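Local coordinates for uncharacterized protein ABO_0056 (Alcanivorax borkumensis, PDB 3H35) that is of unknown function but belongs to the abortive infection alpha family, whose clan gathers helix-turn-helix proteins, at residues F71-Y77 against L88-A94. Numbering follows the deposited sequence.
Sequences FALLTLY and LYRYSNA. With EDO (1,2-ethanediol), chain D.
Phe71 (chi1 m) lays one face of its ring over the methyl of Ala94, a CH-pi contact with CB 3.8 Å from the centroid, at the open end of an antiparallel beta hairpin whose second strand, 87-91, edges the chain's four-stranded sheet. Strands 71-77 and 87-91 make 168° between the N-to-C directions of their paired parts, axes 4.8 Å apart. Such hairpins alternate two kinds of pair: Leu74-Tyr91 (Leu74 N to Tyr91 O 2.9 Å, Tyr91 N to Leu74 O 3.0 Å) and Leu76-Tyr89 (Leu76 N to Tyr89 O 2.9 Å) are hydrogen-bonded, Thr75-Arg90 between them is not (CA-CA 4.6 Å). A classic bulge sets Leu88 and Tyr89 opposite Leu76, Leu88 N donating to Leu76 O at 2.7 Å. Leu74, Leu76 and both tyrosines (chi1 t) share a face packed against helix 139-151. On the other, Arg90 NE donates to Thr75 OG1 (2.9 Å), Arg90 NH1 to ethanediol O2 (2.7 Å), and NH2 forms salt bridges to Glu86 of a second subunit and Glu160 of strand 156-164, beyond 71-77; Thr75 OG1 and Tyr77 OH also hydrogen-bond to Glu160. A water links Ala72 N to Asn93 OD1, whose ND2 bonds Asp131. Ser92 forms an ST turn, OG accepting from Ala94 N at 3.0 Å and donating to Ala72 O at 2.6 Å.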
ATOM      1  N   PHE A  71     -12.337  -9.104  14.681  1.00 28.31           N
ATOM      2  CA  PHE A  71     -11.291  -9.707  15.516  1.00 28.38           C
ATOM      3  C   PHE A  71     -10.399  -8.673  16.177  1.00 27.75           C
ATOM      4  O   PHE A  71     -10.362  -7.525  15.735  1.00 27.87           O
ATOM      5  CB  PHE A  71     -10.464 -10.701  14.688  1.00 29.16           C
ATOM      6  CG  PHE A  71     -11.263 -11.879  14.214  1.00 29.36           C
ATOM      7  CD1 PHE A  71     -11.424 -12.992  15.024  1.00 31.40           C
ATOM      8  CD2 PHE A  71     -11.900 -11.854  12.968  1.00 32.62           C
ATOM      9  CE1 PHE A  71     -12.183 -14.093  14.592  1.00 31.48           C
ATOM     10  CE2 PHE A  71     -12.683 -12.938  12.531  1.00 31.46           C
ATOM     11  CZ  PHE A  71     -12.821 -14.059  13.343  1.00 31.07           C
ATOM     12  N   ALA A  72      -9.710  -9.074  17.239  1.00 26.74           N
ATOM     13  CA  ALA A  72      -8.755  -8.208  17.912  1.00 27.13           C
ATOM     14  C   ALA A  72      -7.575  -7.924  16.988  1.00 26.70           C
ATOM     15  O   ALA A  72      -7.069  -8.816  16.289  1.00 26.92           O
ATOM     16  CB  ALA A  72      -8.270  -8.824  19.244  1.00 27.67           C
ATOM     17  N   LEU A  73      -7.152  -6.674  16.976  1.00 26.48           N
ATOM     18  CA  LEU A  73      -6.037  -6.225  16.182  1.00 26.68           C
ATOM     19  C   LEU A  73      -5.132  -5.385  17.038  1.00 27.28           C
ATOM     20  O   LEU A  73      -5.575  -4.468  17.711  1.00 27.86           O
ATOM     21  CB  LEU A  73      -6.572  -5.356  15.019  1.00 26.89           C
ATOM     22  CG  LEU A  73      -5.606  -4.947  13.904  1.00 27.51           C
ATOM     23  CD1 LEU A  73      -5.033  -6.208  13.215  1.00 25.20           C
ATOM     24  CD2 LEU A  73      -6.330  -4.037  12.911  1.00 27.54           C
ATOM     25  N   LEU A  74      -3.862  -5.704  17.048  1.00 27.65           N
ATOM     26  CA  LEU A  74      -2.879  -4.816  17.674  1.00 28.31           C
ATOM     27  C   LEU A  74      -2.139  -4.122  16.558  1.00 27.81           C
ATOM     28  O   LEU A  74      -1.669  -4.765  15.615  1.00 28.39           O
ATOM     29  CB  LEU A  74      -1.867  -5.600  18.531  1.00 28.52           C
ATOM     30  CG  LEU A  74      -2.349  -6.431  19.723  1.00 29.28           C
ATOM     31  CD1 LEU A  74      -1.099  -7.066  20.409  1.00 28.98           C
ATOM     32  CD2 LEU A  74      -3.167  -5.580  20.678  1.00 28.32           C
ATOM     33  N   THR A  75      -2.066  -2.810  16.639  1.00 27.82           N
ATOM     34  CA  THR A  75      -1.363  -2.034  15.651  1.00 27.26           C
ATOM     35  C   THR A  75      -0.202  -1.303  16.318  1.00 27.18           C
ATOM     36  O   THR A  75      -0.374  -0.664  17.346  1.00 26.98           O
ATOM     37  CB  THR A  75      -2.342  -1.048  14.982  1.00 28.59           C
ATOM     38  OG1 THR A  75      -3.458  -1.769  14.392  1.00 27.34           O
ATOM     39  CG2 THR A  75      -1.622  -0.220  13.956  1.00 25.28           C
ATOM     40  N   LEU A  76       0.983  -1.435  15.744  1.00 26.08           N
ATOM     41  CA  LEU A  76       2.145  -0.706  16.180  1.00 25.40           C
ATOM     42  C   LEU A  76       2.276   0.508  15.305  1.00 26.48           C
ATOM     43  O   LEU A  76       2.391   0.420  14.066  1.00 25.03           O
ATOM     44  CB  LEU A  76       3.400  -1.566  16.114  1.00 24.56           C
ATOM     45  CG  LEU A  76       3.434  -2.760  17.060  1.00 25.60           C
ATOM     46  CD1 LEU A  76       4.725  -3.601  16.840  1.00 25.94           C
ATOM     47  CD2 LEU A  76       3.295  -2.326  18.529  1.00 26.15           C
ATOM     48  N   TYR A  77       2.231   1.652  15.987  1.00 27.01           N
ATOM     49  CA  TYR A  77       2.367   2.959  15.413  1.00 26.92           C
ATOM     50  C   TYR A  77       3.705   3.560  15.763  1.00 27.91           C
ATOM     51  O   TYR A  77       4.176   3.445  16.895  1.00 26.48           O
ATOM     52  CB  TYR A  77       1.313   3.890  15.989  1.00 27.10           C
ATOM     53  CG  TYR A  77      -0.041   3.706  15.409  1.00 27.84           C
ATOM     54  CD1 TYR A  77      -0.430   4.390  14.277  1.00 31.89           C
ATOM     55  CD2 TYR A  77      -0.940   2.841  15.985  1.00 31.88           C
ATOM     56  CE1 TYR A  77      -1.728   4.213  13.724  1.00 34.50           C
ATOM     57  CE2 TYR A  77      -2.230   2.660  15.458  1.00 33.70           C
ATOM     58  CZ  TYR A  77      -2.605   3.345  14.326  1.00 33.68           C
ATOM     59  OH  TYR A  77      -3.853   3.142  13.818  1.00 35.63           O
ATOM     60  N   LEU A  88       3.040   0.615  11.493  1.00 31.47           N
ATOM     61  CA  LEU A  88       4.234  -0.142  11.148  1.00 31.22           C
ATOM     62  C   LEU A  88       4.036  -1.636  11.052  1.00 31.03           C
ATOM     63  O   LEU A  88       4.766  -2.271  10.348  1.00 31.91           O
ATOM     64  CB  LEU A  88       5.347   0.115  12.157  1.00 31.91           C
ATOM     65  CG  LEU A  88       5.894   1.535  12.140  1.00 34.78           C
ATOM     66  CD1 LEU A  88       7.056   1.676  13.098  1.00 38.71           C
ATOM     67  CD2 LEU A  88       6.307   1.934  10.721  1.00 35.94           C
ATOM     68  N   TYR A  89       3.089  -2.206  11.799  1.00 29.48           N
ATOM     69  CA  TYR A  89       3.035  -3.620  12.012  1.00 28.30           C
ATOM     70  C   TYR A  89       1.681  -3.917  12.589  1.00 27.63           C
ATOM     71  O   TYR A  89       1.160  -3.132  13.361  1.00 25.68           O
ATOM     72  CB  TYR A  89       4.111  -4.056  13.025  1.00 27.87           C
ATOM     73  CG  TYR A  89       4.284  -5.563  13.216  1.00 28.82           C
ATOM     74  CD1 TYR A  89       5.162  -6.270  12.422  1.00 27.94           C
ATOM     75  CD2 TYR A  89       3.633  -6.269  14.254  1.00 29.85           C
ATOM     76  CE1 TYR A  89       5.366  -7.605  12.602  1.00 28.10           C
ATOM     77  CE2 TYR A  89       3.836  -7.648  14.420  1.00 29.37           C
ATOM     78  CZ  TYR A  89       4.716  -8.275  13.589  1.00 29.64           C
ATOM     79  OH  TYR A  89       4.983  -9.622  13.693  1.00 39.17           O
ATOM     80  N   ARG A  90       1.108  -5.036  12.198  1.00 27.32           N
ATOM     81  CA  ARG A  90      -0.188  -5.422  12.699  1.00 28.84           C
ATOM     82  C   ARG A  90      -0.198  -6.892  13.052  1.00 28.28           C
ATOM     83  O   ARG A  90       0.459  -7.678  12.393  1.00 29.16           O
ATOM     84  CB  ARG A  90      -1.287  -5.076  11.724  1.00 29.15           C
ATOM     85  CG  ARG A  90      -1.630  -3.619  11.788  1.00 32.56           C
ATOM     86  CD  ARG A  90      -2.785  -3.206  10.889  1.00 34.88           C
ATOM     87  NE  ARG A  90      -3.455  -2.034  11.466  1.00 36.44           N
ATOM     88  CZ  ARG A  90      -3.924  -1.001  10.785  1.00 34.90           C
ATOM     89  NH1 ARG A  90      -3.778  -0.932   9.464  1.00 36.32           N
ATOM     90  NH2 ARG A  90      -4.516  -0.014  11.440  1.00 34.01           N
ATOM     91  N   TYR A  91      -0.922  -7.221  14.125  1.00 27.61           N
ATOM     92  CA  TYR A  91      -0.959  -8.563  14.670  1.00 28.19           C
ATOM     93  C   TYR A  91      -2.376  -8.897  15.097  1.00 27.50           C
ATOM     94  O   TYR A  91      -3.121  -8.043  15.524  1.00 27.28           O
ATOM     95  CB  TYR A  91       0.030  -8.706  15.852  1.00 28.14           C
ATOM     96  CG  TYR A  91       0.182 -10.123  16.344  1.00 28.53           C
ATOM     97  CD1 TYR A  91       1.135 -10.983  15.783  1.00 28.48           C
ATOM     98  CD2 TYR A  91      -0.659 -10.624  17.330  1.00 30.55           C
ATOM     99  CE1 TYR A  91       1.256 -12.305  16.218  1.00 28.64           C
ATOM    100  CE2 TYR A  91      -0.553 -11.945  17.768  1.00 32.91           C
ATOM    101  CZ  TYR A  91       0.403 -12.778  17.206  1.00 31.92           C
ATOM    102  OH  TYR A  91       0.494 -14.096  17.646  1.00 36.66           O
ATOM    103  N   SER A  92      -2.755 -10.153  14.975  1.00 27.34           N
ATOM    104  CA  SER A  92      -4.079 -10.560  15.410  1.00 27.46           C
ATOM    105  C   SER A  92      -4.012 -12.014  15.737  1.00 28.45           C
ATOM    106  O   SER A  92      -3.089 -12.693  15.277  1.00 29.71           O
ATOM    107  CB  SER A  92      -5.110 -10.330  14.307  1.00 27.64           C
ATOM    108  OG  SER A  92      -6.399 -10.775  14.702  1.00 26.00           O
ATOM    109  N   ASN A  93      -4.972 -12.492  16.533  1.00 28.72           N
ATOM    110  CA  ASN A  93      -5.156 -13.930  16.746  1.00 28.98           C
ATOM    111  C   ASN A  93      -6.282 -14.514  15.894  1.00 28.97           C
ATOM    112  O   ASN A  93      -6.638 -15.667  16.071  1.00 30.17           O
ATOM    113  CB  ASN A  93      -5.333 -14.270  18.253  1.00 28.94           C
ATOM    114  CG  ASN A  93      -6.549 -13.624  18.866  1.00 29.61           C
ATOM    115  OD1 ASN A  93      -7.075 -12.635  18.346  1.00 30.05           O
ATOM    116  ND2 ASN A  93      -7.004 -14.167  20.000  1.00 29.10           N
ATOM    117  N   ALA A  94      -6.801 -13.732  14.947  1.00 29.37           N
ATOM    118  CA  ALA A  94      -7.882 -14.175  14.056  1.00 30.19           C
ATOM    119  C   ALA A  94      -7.464 -15.436  13.279  1.00 30.93           C
ATOM    120  O   ALA A  94      -8.300 -16.218  12.893  1.00 30.18           O
ATOM    121  CB  ALA A  94      -8.269 -13.063  13.078  1.00 28.98           C
TER
HETATM  122  C1  EDO D 184       0.008  -3.729   8.416  1.00 54.35           C
HETATM  123  O1  EDO D 184       1.441  -3.727   8.296  1.00 54.43           O
HETATM  124  C2  EDO D 184      -0.650  -2.693   7.531  1.00 51.78           C
HETATM  125  O2  EDO D 184      -1.807  -2.219   8.200  1.00 49.95           O
HETATM  126  O   HOH W   1      -9.651 -11.869  17.981  1.00 25.87           O